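Local coordinates for protein D-3-phosphoglycerate dehydrogenase (Sulfolobus tokodaii, PDB 2EKL) that binds NAD and probably acts as a D-3-phosphoglycerate dehydrogenase, an oxidoreductase of the D-isomer specific 2-hydroxyacid dehydrogenase family, at residues L69-L79 and R90-S101; S201-D209 and T231-G239. All coordinates share one frame; numbering follows the deposited sequence.

Interaction 1 of 2, residues L69-L79 and R90-S101; sequences LKIIARAGIGL and RNIKVVYAPGAS. With NAD (nicotinamide-adenine-dinucleotide), chain B.
The Y96 ring has L79 over one face, with CG of L79 3.8 Å from the ring centroid and almost on the ring normal, a CH-pi contact. P98 CD of its own segment covers the opposite face. G76 O and I77 O approach the ring edge; I77 O lies 3.5 Å from Y96 CE2. CG of Y96 sits between its backbone N and carbonyl carbon (chi1 64°), which turns the ring towards the 76-79 loop, with L79 on its face. With an alanine here, L79 would probably lose its aromatic partner, and a gap is likely to open between L79 and P98. At the other end, I92 CD1 lies over one face of the R90 guanidinium, and I92 CG2 touches I72 CG1 at 3.7 Å. Between these ends the backbones pair in parallel. I72 N donates to K93 O, V95 N to I72 O and R74 N to V95 O. Beyond the strands, A97 N bonds to G76 O at 3.0 Å. I77 CD1 and S101 OG reach the nicotinamide ring of NAD. Strands 71-74 and 93-95, joined through helix 84-89, form a beta-alpha-beta unit at one edge of a five-stranded parallel sheet.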
loop_
_atom_site.group_PDB
_atom_site.type_symbol
_atom_site.label_atom_id
_atom_site.label_comp_id
_atom_site.label_asym_id
_atom_site.label_seq_id
_atom_site.Cartn_x
_atom_site.Cartn_y
_atom_site.Cartn_z
ATOM N N LEU A 69 9.488 -40.153 19.665
ATOM C CA LEU A 69 8.724 -39.035 19.117
ATOM C C LEU A 69 7.269 -39.381 18.818
ATOM O O LEU A 69 6.980 -40.370 18.143
ATOM C CB LEU A 69 9.386 -38.512 17.842
ATOM C CG LEU A 69 10.633 -37.640 18.003
ATOM C CD1 LEU A 69 11.178 -37.280 16.629
ATOM C CD2 LEU A 69 10.284 -36.380 18.788
ATOM N N LYS A 70 6.361 -38.550 19.326
ATOM C CA LYS A 70 4.926 -38.734 19.127
ATOM C C LYS A 70 4.306 -37.478 18.517
ATOM O O LYS A 70 3.273 -37.544 17.849
ATOM C CB LYS A 70 4.246 -39.041 20.463
ATOM C CG LYS A 70 4.763 -40.298 21.141
ATOM C CD LYS A 70 4.219 -40.427 22.553
ATOM C CE LYS A 70 4.778 -41.661 23.248
ATOM N NZ LYS A 70 6.267 -41.625 23.347
ATOM N N ILE A 71 4.939 -36.333 18.756
ATOM C CA ILE A 71 4.448 -35.063 18.225
ATOM C C ILE A 71 5.603 -34.175 17.793
ATOM O O ILE A 71 6.606 -34.050 18.501
ATOM C CB ILE A 71 3.628 -34.264 19.275
ATOM C CG1 ILE A 71 2.442 -35.087 19.773
ATOM C CG2 ILE A 71 3.120 -32.960 18.656
ATOM C CD1 ILE A 71 1.656 -34.405 20.879
ATOM N N ILE A 72 5.456 -33.571 16.619
ATOM C CA ILE A 72 6.446 -32.648 16.086
ATOM C C ILE A 72 5.695 -31.330 15.940
ATOM O O ILE A 72 4.669 -31.271 15.262
ATOM C CB ILE A 72 6.955 -33.082 14.694
ATOM C CG1 ILE A 72 7.813 -34.341 14.813
ATOM C CG2 ILE A 72 7.756 -31.954 14.062
ATOM C CD1 ILE A 72 8.266 -34.901 13.470
ATOM N N ALA A 73 6.189 -30.285 16.592
ATOM C CA ALA A 73 5.537 -28.984 16.519
ATOM C C ALA A 73 6.411 -27.968 15.810
ATOM O O ALA A 73 7.567 -27.761 16.177
ATOM C CB ALA A 73 5.197 -28.485 17.922
ATOM N N ARG A 74 5.849 -27.339 14.783
ATOM C CA ARG A 74 6.552 -26.319 14.018
ATOM C C ARG A 74 5.896 -24.982 14.341
ATOM O O ARG A 74 4.749 -24.746 13.974
ATOM C CB ARG A 74 6.434 -26.605 12.518
ATOM C CG ARG A 74 6.863 -25.452 11.617
ATOM C CD ARG A 74 8.345 -25.176 11.722
ATOM N NE ARG A 74 8.731 -23.959 11.011
ATOM C CZ ARG A 74 8.682 -23.801 9.692
ATOM N NH1 ARG A 74 8.260 -24.788 8.914
ATOM N NH2 ARG A 74 9.063 -22.653 9.150
ATOM N N ALA A 75 6.618 -24.118 15.045
ATOM C CA ALA A 75 6.078 -22.812 15.399
ATOM C C ALA A 75 6.236 -21.899 14.188
ATOM O O ALA A 75 7.078 -21.001 14.177
ATOM C CB ALA A 75 6.824 -22.239 16.603
ATOM N N GLY A 76 5.426 -22.159 13.167
ATOM C CA GLY A 76 5.475 -21.377 11.944
ATOM C C GLY A 76 4.244 -21.612 11.087
ATOM O O GLY A 76 3.352 -22.370 11.463
ATOM N N ILE A 77 4.201 -20.974 9.923
ATOM C CA ILE A 77 3.061 -21.098 9.029
ATOM C C ILE A 77 3.260 -22.161 7.952
ATOM O O ILE A 77 2.377 -22.385 7.127
ATOM C CB ILE A 77 2.765 -19.746 8.348
ATOM C CG1 ILE A 77 3.967 -19.320 7.499
ATOM C CG2 ILE A 77 2.464 -18.692 9.408
ATOM C CD1 ILE A 77 3.796 -17.988 6.809
ATOM N N GLY A 78 4.419 -22.813 7.969
ATOM C CA GLY A 78 4.710 -23.843 6.985
ATOM C C GLY A 78 5.418 -25.043 7.585
ATOM O O GLY A 78 5.651 -25.088 8.791
ATOM N N LEU A 79 5.772 -26.012 6.746
ATOM C CA LEU A 79 6.445 -27.222 7.215
ATOM C C LEU A 79 7.587 -27.642 6.295
ATOM O O LEU A 79 7.906 -28.826 6.196
ATOM C CB LEU A 79 5.438 -28.371 7.310
ATOM C CG LEU A 79 4.222 -28.186 8.223
ATOM C CD1 LEU A 79 3.276 -29.362 8.047
ATOM C CD2 LEU A 79 4.672 -28.074 9.673
ATOM N N ARG A 90 5.766 -42.919 10.617
ATOM C CA ARG A 90 5.991 -43.205 12.029
ATOM C C ARG A 90 4.752 -42.887 12.858
ATOM O O ARG A 90 4.746 -43.070 14.074
ATOM C CB ARG A 90 7.178 -42.384 12.539
ATOM C CG ARG A 90 8.497 -42.708 11.856
ATOM C CD ARG A 90 9.232 -43.869 12.521
ATOM N NE ARG A 90 9.882 -43.468 13.769
ATOM C CZ ARG A 90 9.259 -43.327 14.935
ATOM N NH1 ARG A 90 7.958 -43.561 15.032
ATOM N NH2 ARG A 90 9.940 -42.944 16.008
ATOM N N ASN A 91 3.706 -42.414 12.190
ATOM C CA ASN A 91 2.458 -42.062 12.859
ATOM C C ASN A 91 2.676 -40.940 13.871
ATOM O O ASN A 91 2.035 -40.902 14.922
ATOM C CB ASN A 91 1.870 -43.287 13.560
ATOM C CG ASN A 91 1.608 -44.432 12.603
ATOM O OD1 ASN A 91 0.897 -44.274 11.609
ATOM N ND2 ASN A 91 2.182 -45.594 12.897
ATOM N N ILE A 92 3.589 -40.030 13.545
ATOM C CA ILE A 92 3.897 -38.899 14.413
ATOM C C ILE A 92 3.043 -37.693 14.032
ATOM O O ILE A 92 3.086 -37.233 12.893
ATOM C CB ILE A 92 5.384 -38.496 14.301
ATOM C CG1 ILE A 92 6.275 -39.666 14.726
ATOM C CG2 ILE A 92 5.659 -37.269 15.169
ATOM C CD1 ILE A 92 7.755 -39.410 14.543
ATOM N N LYS A 93 2.268 -37.190 14.989
ATOM C CA LYS A 93 1.411 -36.031 14.752
ATOM C C LYS A 93 2.255 -34.787 14.513
ATOM O O LYS A 93 3.148 -34.474 15.301
ATOM C CB LYS A 93 0.491 -35.789 15.951
ATOM C CG LYS A 93 -0.552 -36.864 16.174
ATOM C CD LYS A 93 -1.407 -36.541 17.387
ATOM C CE LYS A 93 -2.473 -37.596 17.612
ATOM N NZ LYS A 93 -3.287 -37.295 18.818
ATOM N N VAL A 94 1.969 -34.079 13.426
ATOM C CA VAL A 94 2.702 -32.864 13.092
ATOM C C VAL A 94 1.754 -31.671 13.170
ATOM O O VAL A 94 0.745 -31.628 12.467
ATOM C CB VAL A 94 3.297 -32.950 11.672
ATOM C CG1 VAL A 94 4.126 -31.711 11.377
ATOM C CG2 VAL A 94 4.147 -34.204 11.541
ATOM N N VAL A 95 2.081 -30.708 14.029
ATOM C CA VAL A 95 1.244 -29.525 14.197
ATOM C C VAL A 95 2.005 -28.232 13.954
ATOM O O VAL A 95 3.223 -28.171 14.111
ATOM C CB VAL A 95 0.633 -29.455 15.619
ATOM C CG1 VAL A 95 -0.259 -30.665 15.869
ATOM C CG2 VAL A 95 1.744 -29.376 16.662
ATOM N N TYR A 96 1.269 -27.198 13.560
ATOM C CA TYR A 96 1.849 -25.885 13.315
ATOM C C TYR A 96 0.729 -24.852 13.304
ATOM O O TYR A 96 -0.312 -25.072 13.928
ATOM C CB TYR A 96 2.645 -25.868 11.998
ATOM C CG TYR A 96 1.847 -26.096 10.731
ATOM C CD1 TYR A 96 1.123 -27.272 10.537
ATOM C CD2 TYR A 96 1.848 -25.146 9.708
ATOM C CE1 TYR A 96 0.420 -27.500 9.352
ATOM C CE2 TYR A 96 1.150 -25.362 8.521
ATOM C CZ TYR A 96 0.439 -26.541 8.351
ATOM O OH TYR A 96 -0.252 -26.757 7.182
ATOM N N ALA A 97 0.925 -23.736 12.609
ATOM C CA ALA A 97 -0.099 -22.690 12.581
ATOM C C ALA A 97 -0.548 -22.287 11.178
ATOM O O ALA A 97 -0.324 -21.154 10.747
ATOM C CB ALA A 97 0.406 -21.459 13.337
ATOM N N PRO A 98 -1.208 -23.203 10.453
ATOM C CA PRO A 98 -1.677 -22.902 9.095
ATOM C C PRO A 98 -2.682 -21.750 9.027
ATOM O O PRO A 98 -3.648 -21.705 9.789
ATOM C CB PRO A 98 -2.277 -24.233 8.639
ATOM C CG PRO A 98 -2.774 -24.832 9.919
ATOM C CD PRO A 98 -1.638 -24.546 10.874
ATOM N N GLY A 99 -2.439 -20.821 8.104
ATOM C CA GLY A 99 -3.321 -19.678 7.929
ATOM C C GLY A 99 -3.169 -18.571 8.962
ATOM O O GLY A 99 -3.855 -17.556 8.887
ATOM N N ALA A 100 -2.256 -18.754 9.911
ATOM C CA ALA A 100 -2.038 -17.780 10.978
ATOM C C ALA A 100 -1.663 -16.356 10.553
ATOM O O ALA A 100 -1.891 -15.407 11.304
ATOM C CB ALA A 100 -0.984 -18.307 11.937
ATOM N N SER A 101 -1.100 -16.195 9.361
ATOM C CA SER A 101 -0.681 -14.867 8.925
ATOM C C SER A 101 -1.461 -14.291 7.748
ATOM O O SER A 101 -1.076 -13.258 7.195
ATOM C CB SER A 101 0.804 -14.893 8.562
ATOM O OG SER A 101 1.021 -15.604 7.357
HETATM P PA NAD B . -3.980 -21.606 0.331
HETATM O O1A NAD B . -5.150 -21.148 1.100
HETATM O O2A NAD B . -3.630 -23.081 0.443
HETATM O O5B NAD B . -4.236 -21.188 -1.194
HETATM C C5B NAD B . -3.284 -21.544 -2.185
HETATM C C4B NAD B . -4.179 -21.665 -3.562
HETATM O O4B NAD B . -3.337 -21.634 -4.726
HETATM C C3B NAD B . -5.096 -22.932 -3.507
HETATM O O3B NAD B . -6.463 -22.605 -3.748
HETATM C C2B NAD B . -4.421 -23.858 -4.527
HETATM O O2B NAD B . -5.210 -24.852 -5.136
HETATM C C1B NAD B . -3.852 -22.818 -5.419
HETATM N N9A NAD B . -2.836 -23.342 -6.387
HETATM C C8A NAD B . -1.800 -24.248 -6.213
HETATM N N7A NAD B . -1.142 -24.415 -7.385
HETATM C C5A NAD B . -1.736 -23.629 -8.313
HETATM C C6A NAD B . -1.521 -23.354 -9.721
HETATM N N6A NAD B . -0.545 -23.944 -10.391
HETATM N N1A NAD B . -2.376 -22.428 -10.410
HETATM C C2A NAD B . -3.451 -21.758 -9.740
HETATM N N3A NAD B . -3.664 -22.024 -8.367
HETATM C C4A NAD B . -2.820 -22.938 -7.681
HETATM O O3 NAD B . -2.671 -20.801 0.813
HETATM P PN NAD B . -2.526 -19.296 1.378
HETATM O O1N NAD B . -3.523 -18.424 0.738
HETATM O O2N NAD B . -2.639 -19.441 2.858
HETATM O O5D NAD B . -1.027 -19.050 0.960
HETATM C C5D NAD B . -0.724 -18.691 -0.371
HETATM C C4D NAD B . 0.768 -18.534 -0.578
HETATM O O4D NAD B . 1.301 -17.471 0.191
HETATM C C3D NAD B . 1.651 -19.763 -0.217
HETATM O O3D NAD B . 2.671 -19.973 -1.205
HETATM C C2D NAD B . 2.162 -19.433 1.139
HETATM O O2D NAD B . 3.232 -20.267 1.537
HETATM C C1D NAD B . 2.415 -17.969 0.911
HETATM N N1N NAD B . 2.582 -17.094 2.106
HETATM C C2N NAD B . 3.659 -16.154 2.102
HETATM C C3N NAD B . 3.838 -15.306 3.235
HETATM C C7N NAD B . 4.948 -14.325 3.237
HETATM O O7N NAD B . 5.546 -14.081 4.414
HETATM N N7N NAD B . 5.382 -13.683 2.161
HETATM C C4N NAD B . 2.889 -15.444 4.373
HETATM C C5N NAD B . 1.800 -16.405 4.364
HETATM C C6N NAD B . 1.653 -17.237 3.208
HETATM O O HOH W 1 1.550 -39.625 17.581
HETATM O O HOH W 2 0.007 -20.828 6.625
#

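Interaction 2 of 2, residues S201-D209 and T231-G239; sequences SLHVTVSKD and TSRAVAVNG. With NAD (nicotinamide-adenine-dinucleotide), chain B.
Two loops at the C-terminal ends of neighbouring strands of the Rossmann-type NAD-binding domain meet here, beside the cofactor. Strand 199-202 runs into one and strand 226-230 into the other. No direct hydrogen bond joins the two segments; packing, water and NAD do so. S232 CB points toward the other loop and lies 3.4 Å from V204 O. Its OG bonds to N230. V204 O also accepts a short hydrogen bond of 2.5 Å from the ribose hydroxyl O3D of NAD. V204 CG1 lies beside its backbone N (chi1 -60°) and rests against the adenine, while CG2 packs on A236 CB. T231 O takes the carboxamide N7N of NAD at 3.2 Å, with an N-H...O angle of 165°. H203 and T231 lie side by side, pointing the same way. One water bonds to H203 ND1, T231 OG1 and O4D of NAD; it lies in the plane of the imidazole, at its edge. T231 OG1 is also hydrogen-bonded to T109 OG1. The other ring nitrogen, H203 NE2, is hydrogen-bonded to S201 OG (2.6 Å). A second water bridges L202 O and T231 N. R233 runs past V206 in the opposite direction, extended from CG to NE, and its CD lies 4.0 Å from V206 CG2. Its NH2 forms a salt bridge with D80. V206 CG2 also meets V235 CG2 at 3.8 Å. L202 CD1 and V237 CG2 are tight at 3.2 Å. Strand 144-148 flanks L202 and V204, helix 102-118 contacts H203 and T231, and helix 239-247 follows N238, its N-cap.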
loop_
_atom_site.group_PDB
_atom_site.type_symbol
_atom_site.label_atom_id
_atom_site.label_comp_id
_atom_site.label_asym_id
_atom_site.label_seq_id
_atom_site.Cartn_x
_atom_site.Cartn_y
_atom_site.Cartn_z
ATOM N N SER A 201 -1.599 -10.937 -9.381
ATOM C CA SER A 201 -1.116 -11.176 -8.026
ATOM C C SER A 201 -1.053 -12.681 -7.772
ATOM O O SER A 201 -2.054 -13.384 -7.909
ATOM C CB SER A 201 -2.037 -10.488 -7.014
ATOM O OG SER A 201 -1.432 -10.423 -5.736
ATOM N N LEU A 202 0.128 -13.164 -7.397
ATOM C CA LEU A 202 0.348 -14.592 -7.167
ATOM C C LEU A 202 0.194 -15.003 -5.708
ATOM O O LEU A 202 0.838 -14.440 -4.823
ATOM C CB LEU A 202 1.740 -14.976 -7.670
ATOM C CG LEU A 202 2.072 -14.490 -9.084
ATOM C CD1 LEU A 202 3.503 -14.868 -9.421
ATOM C CD2 LEU A 202 1.097 -15.099 -10.097
ATOM N N HIS A 203 -0.656 -15.999 -5.470
ATOM C CA HIS A 203 -0.930 -16.488 -4.120
ATOM C C HIS A 203 -1.095 -18.001 -4.134
ATOM O O HIS A 203 -2.002 -18.547 -3.508
ATOM C CB HIS A 203 -2.208 -15.833 -3.603
ATOM C CG HIS A 203 -2.157 -14.340 -3.619
ATOM N ND1 HIS A 203 -1.411 -13.618 -2.714
ATOM C CD2 HIS A 203 -2.697 -13.438 -4.472
ATOM C CE1 HIS A 203 -1.494 -12.332 -3.010
ATOM N NE2 HIS A 203 -2.267 -12.196 -4.071
ATOM N N VAL A 204 -0.202 -18.671 -4.849
ATOM C CA VAL A 204 -0.258 -20.122 -4.980
ATOM C C VAL A 204 0.632 -20.889 -4.016
ATOM O O VAL A 204 1.591 -20.350 -3.463
ATOM C CB VAL A 204 0.150 -20.558 -6.404
ATOM C CG1 VAL A 204 -0.785 -19.939 -7.429
ATOM C CG2 VAL A 204 1.597 -20.145 -6.678
ATOM N N THR A 205 0.289 -22.159 -3.822
ATOM C CA THR A 205 1.067 -23.064 -2.991
ATOM C C THR A 205 1.675 -24.043 -3.985
ATOM O O THR A 205 0.959 -24.811 -4.630
ATOM C CB THR A 205 0.188 -23.855 -2.010
ATOM O OG1 THR A 205 -0.899 -24.457 -2.725
ATOM C CG2 THR A 205 -0.344 -22.945 -0.915
ATOM N N VAL A 206 2.993 -23.996 -4.125
ATOM C CA VAL A 206 3.693 -24.875 -5.049
ATOM C C VAL A 206 4.929 -25.452 -4.378
ATOM O O VAL A 206 5.418 -24.906 -3.387
ATOM C CB VAL A 206 4.126 -24.113 -6.320
ATOM C CG1 VAL A 206 2.901 -23.668 -7.105
ATOM C CG2 VAL A 206 4.971 -22.907 -5.940
ATOM N N SER A 207 5.428 -26.560 -4.916
ATOM C CA SER A 207 6.614 -27.204 -4.364
ATOM C C SER A 207 7.879 -26.547 -4.910
ATOM O O SER A 207 7.824 -25.754 -5.850
ATOM C CB SER A 207 6.608 -28.695 -4.704
ATOM O OG SER A 207 6.560 -28.897 -6.105
ATOM N N LYS A 208 9.019 -26.885 -4.317
ATOM C CA LYS A 208 10.301 -26.325 -4.728
ATOM C C LYS A 208 10.814 -26.870 -6.059
ATOM O O LYS A 208 11.473 -26.152 -6.812
ATOM C CB LYS A 208 11.355 -26.582 -3.647
ATOM C CG LYS A 208 12.762 -26.157 -4.044
ATOM C CD LYS A 208 13.796 -26.635 -3.036
ATOM C CE LYS A 208 15.207 -26.279 -3.485
ATOM N NZ LYS A 208 16.240 -26.793 -2.544
ATOM N N ASP A 209 10.514 -28.132 -6.349
ATOM C CA ASP A 209 10.978 -28.760 -7.584
ATOM C C ASP A 209 9.992 -28.694 -8.746
ATOM O O ASP A 209 10.239 -29.270 -9.806
ATOM C CB ASP A 209 11.354 -30.219 -7.316
ATOM C CG ASP A 209 12.486 -30.353 -6.318
ATOM O OD1 ASP A 209 13.589 -29.838 -6.599
ATOM O OD2 ASP A 209 12.274 -30.969 -5.253
ATOM N N THR A 231 3.605 -12.514 -3.334
ATOM C CA THR A 231 3.861 -12.664 -1.906
ATOM C C THR A 231 3.707 -14.131 -1.531
ATOM O O THR A 231 3.616 -14.467 -0.354
ATOM C CB THR A 231 2.893 -11.831 -1.036
ATOM O OG1 THR A 231 1.539 -12.187 -1.341
ATOM C CG2 THR A 231 3.102 -10.346 -1.278
ATOM N N SER A 232 3.688 -15.001 -2.537
ATOM C CA SER A 232 3.540 -16.433 -2.295
ATOM C C SER A 232 4.888 -17.152 -2.295
ATOM O O SER A 232 5.508 -17.307 -1.240
ATOM C CB SER A 232 2.588 -17.052 -3.331
ATOM O OG SER A 232 3.051 -16.880 -4.660
ATOM N N ARG A 233 5.338 -17.598 -3.466
ATOM C CA ARG A 233 6.623 -18.283 -3.585
ATOM C C ARG A 233 7.382 -17.815 -4.824
ATOM O O ARG A 233 6.803 -17.662 -5.899
ATOM C CB ARG A 233 6.437 -19.800 -3.666
ATOM C CG ARG A 233 6.142 -20.471 -2.338
ATOM C CD ARG A 233 6.605 -21.917 -2.370
ATOM N NE ARG A 233 6.405 -22.596 -1.094
ATOM C CZ ARG A 233 6.833 -23.827 -0.832
ATOM N NH1 ARG A 233 7.489 -24.512 -1.761
ATOM N NH2 ARG A 233 6.603 -24.374 0.354
ATOM N N ALA A 234 8.682 -17.601 -4.670
ATOM C CA ALA A 234 9.507 -17.149 -5.780
ATOM C C ALA A 234 9.515 -18.155 -6.929
ATOM O O ALA A 234 9.441 -17.769 -8.094
ATOM C CB ALA A 234 10.937 -16.890 -5.298
ATOM N N VAL A 235 9.588 -19.444 -6.602
ATOM C CA VAL A 235 9.628 -20.489 -7.627
ATOM C C VAL A 235 8.400 -20.546 -8.538
ATOM O O VAL A 235 8.427 -21.216 -9.572
ATOM C CB VAL A 235 9.846 -21.894 -6.999
ATOM C CG1 VAL A 235 11.148 -21.915 -6.219
ATOM C CG2 VAL A 235 8.678 -22.263 -6.104
ATOM N N ALA A 236 7.329 -19.852 -8.160
ATOM C CA ALA A 236 6.120 -19.835 -8.976
ATOM C C ALA A 236 6.380 -19.030 -10.248
ATOM O O ALA A 236 5.621 -19.112 -11.213
ATOM C CB ALA A 236 4.963 -19.215 -8.193
ATOM N N VAL A 237 7.469 -18.268 -10.243
ATOM C CA VAL A 237 7.835 -17.433 -11.384
ATOM C C VAL A 237 9.202 -17.771 -11.968
ATOM O O VAL A 237 10.159 -18.008 -11.232
ATOM C CB VAL A 237 7.860 -15.940 -10.986
ATOM C CG1 VAL A 237 8.304 -15.083 -12.172
ATOM C CG2 VAL A 237 6.487 -15.512 -10.504
ATOM N N ASN A 238 9.282 -17.794 -13.295
ATOM C CA ASN A 238 10.547 -18.051 -13.977
ATOM C C ASN A 238 11.285 -16.714 -13.898
ATOM O O ASN A 238 10.973 -15.785 -14.644
ATOM C CB ASN A 238 10.294 -18.423 -15.443
ATOM C CG ASN A 238 11.575 -18.724 -16.201
ATOM O OD1 ASN A 238 12.623 -18.138 -15.931
ATOM N ND2 ASN A 238 11.490 -19.628 -17.171
ATOM N N GLY A 239 12.250 -16.623 -12.987
ATOM C CA GLY A 239 12.996 -15.390 -12.801
ATOM C C GLY A 239 13.759 -14.889 -14.007
ATOM O O GLY A 239 13.862 -13.682 -14.232
HETATM P PA NAD B . -3.980 -21.606 0.331
HETATM O O1A NAD B . -5.150 -21.148 1.100
HETATM O O2A NAD B . -3.630 -23.081 0.443
HETATM O O5B NAD B . -4.236 -21.188 -1.194
HETATM C C5B NAD B . -3.284 -21.544 -2.185
HETATM C C4B NAD B . -4.179 -21.665 -3.562
HETATM O O4B NAD B . -3.337 -21.634 -4.726
HETATM C C3B NAD B . -5.096 -22.932 -3.507
HETATM O O3B NAD B . -6.463 -22.605 -3.748
HETATM C C2B NAD B . -4.421 -23.858 -4.527
HETATM O O2B NAD B . -5.210 -24.852 -5.136
HETATM C C1B NAD B . -3.852 -22.818 -5.419
HETATM N N9A NAD B . -2.836 -23.342 -6.387
HETATM C C8A NAD B . -1.800 -24.248 -6.213
HETATM N N7A NAD B . -1.142 -24.415 -7.385
HETATM C C5A NAD B . -1.736 -23.629 -8.313
HETATM C C6A NAD B . -1.521 -23.354 -9.721
HETATM N N6A NAD B . -0.545 -23.944 -10.391
HETATM N N1A NAD B . -2.376 -22.428 -10.410
HETATM C C2A NAD B . -3.451 -21.758 -9.740
HETATM N N3A NAD B . -3.664 -22.024 -8.367
HETATM C C4A NAD B . -2.820 -22.938 -7.681
HETATM O O3 NAD B . -2.671 -20.801 0.813
HETATM P PN NAD B . -2.526 -19.296 1.378
HETATM O O1N NAD B . -3.523 -18.424 0.738
HETATM O O2N NAD B . -2.639 -19.441 2.858
HETATM O O5D NAD B . -1.027 -19.050 0.960
HETATM C C5D NAD B . -0.724 -18.691 -0.371
HETATM C C4D NAD B . 0.768 -18.534 -0.578
HETATM O O4D NAD B . 1.301 -17.471 0.191
HETATM C C3D NAD B . 1.651 -19.763 -0.217
HETATM O O3D NAD B . 2.671 -19.973 -1.205
HETATM C C2D NAD B . 2.162 -19.433 1.139
HETATM O O2D NAD B . 3.232 -20.267 1.537
HETATM C C1D NAD B . 2.415 -17.969 0.911
HETATM N N1N NAD B . 2.582 -17.094 2.106
HETATM C C2N NAD B . 3.659 -16.154 2.102
HETATM C C3N NAD B . 3.838 -15.306 3.235
HETATM C C7N NAD B . 4.948 -14.325 3.237
HETATM O O7N NAD B . 5.546 -14.081 4.414
HETATM N N7N NAD B . 5.382 -13.683 2.161
HETATM C C4N NAD B . 2.889 -15.444 4.373
HETATM C C5N NAD B . 1.800 -16.405 4.364
HETATM C C6N NAD B . 1.653 -17.237 3.208
HETATM O O HOH W 3 1.092 -11.789 -4.693
HETATM O O HOH W 4 0.456 -14.879 -0.857
#

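Interaction 1 closes along the chain before interaction 2 opens. Their centres are about 22 Å apart, and their nearest atoms about 7 Å apart, so they do not touch. Each belongs to a different parallel sheet: 69-79 and 90-101 hold strands of the five-stranded one, while the loops of 201-209 and 231-239 follow adjacent strands (199-202 and 226-230) of the seven-stranded one of the NAD-binding domain. Helix 102-118 starts right after S101 and also packs against interaction 2. Both contacts reach NAD, which lies between them. Interaction 1 meets the nicotinamide ring, whereas interaction 2 holds the ribose and the carboxamide. The cofactor site is thus built from both sheets, consistent with the two-domain design of this dehydrogenase family.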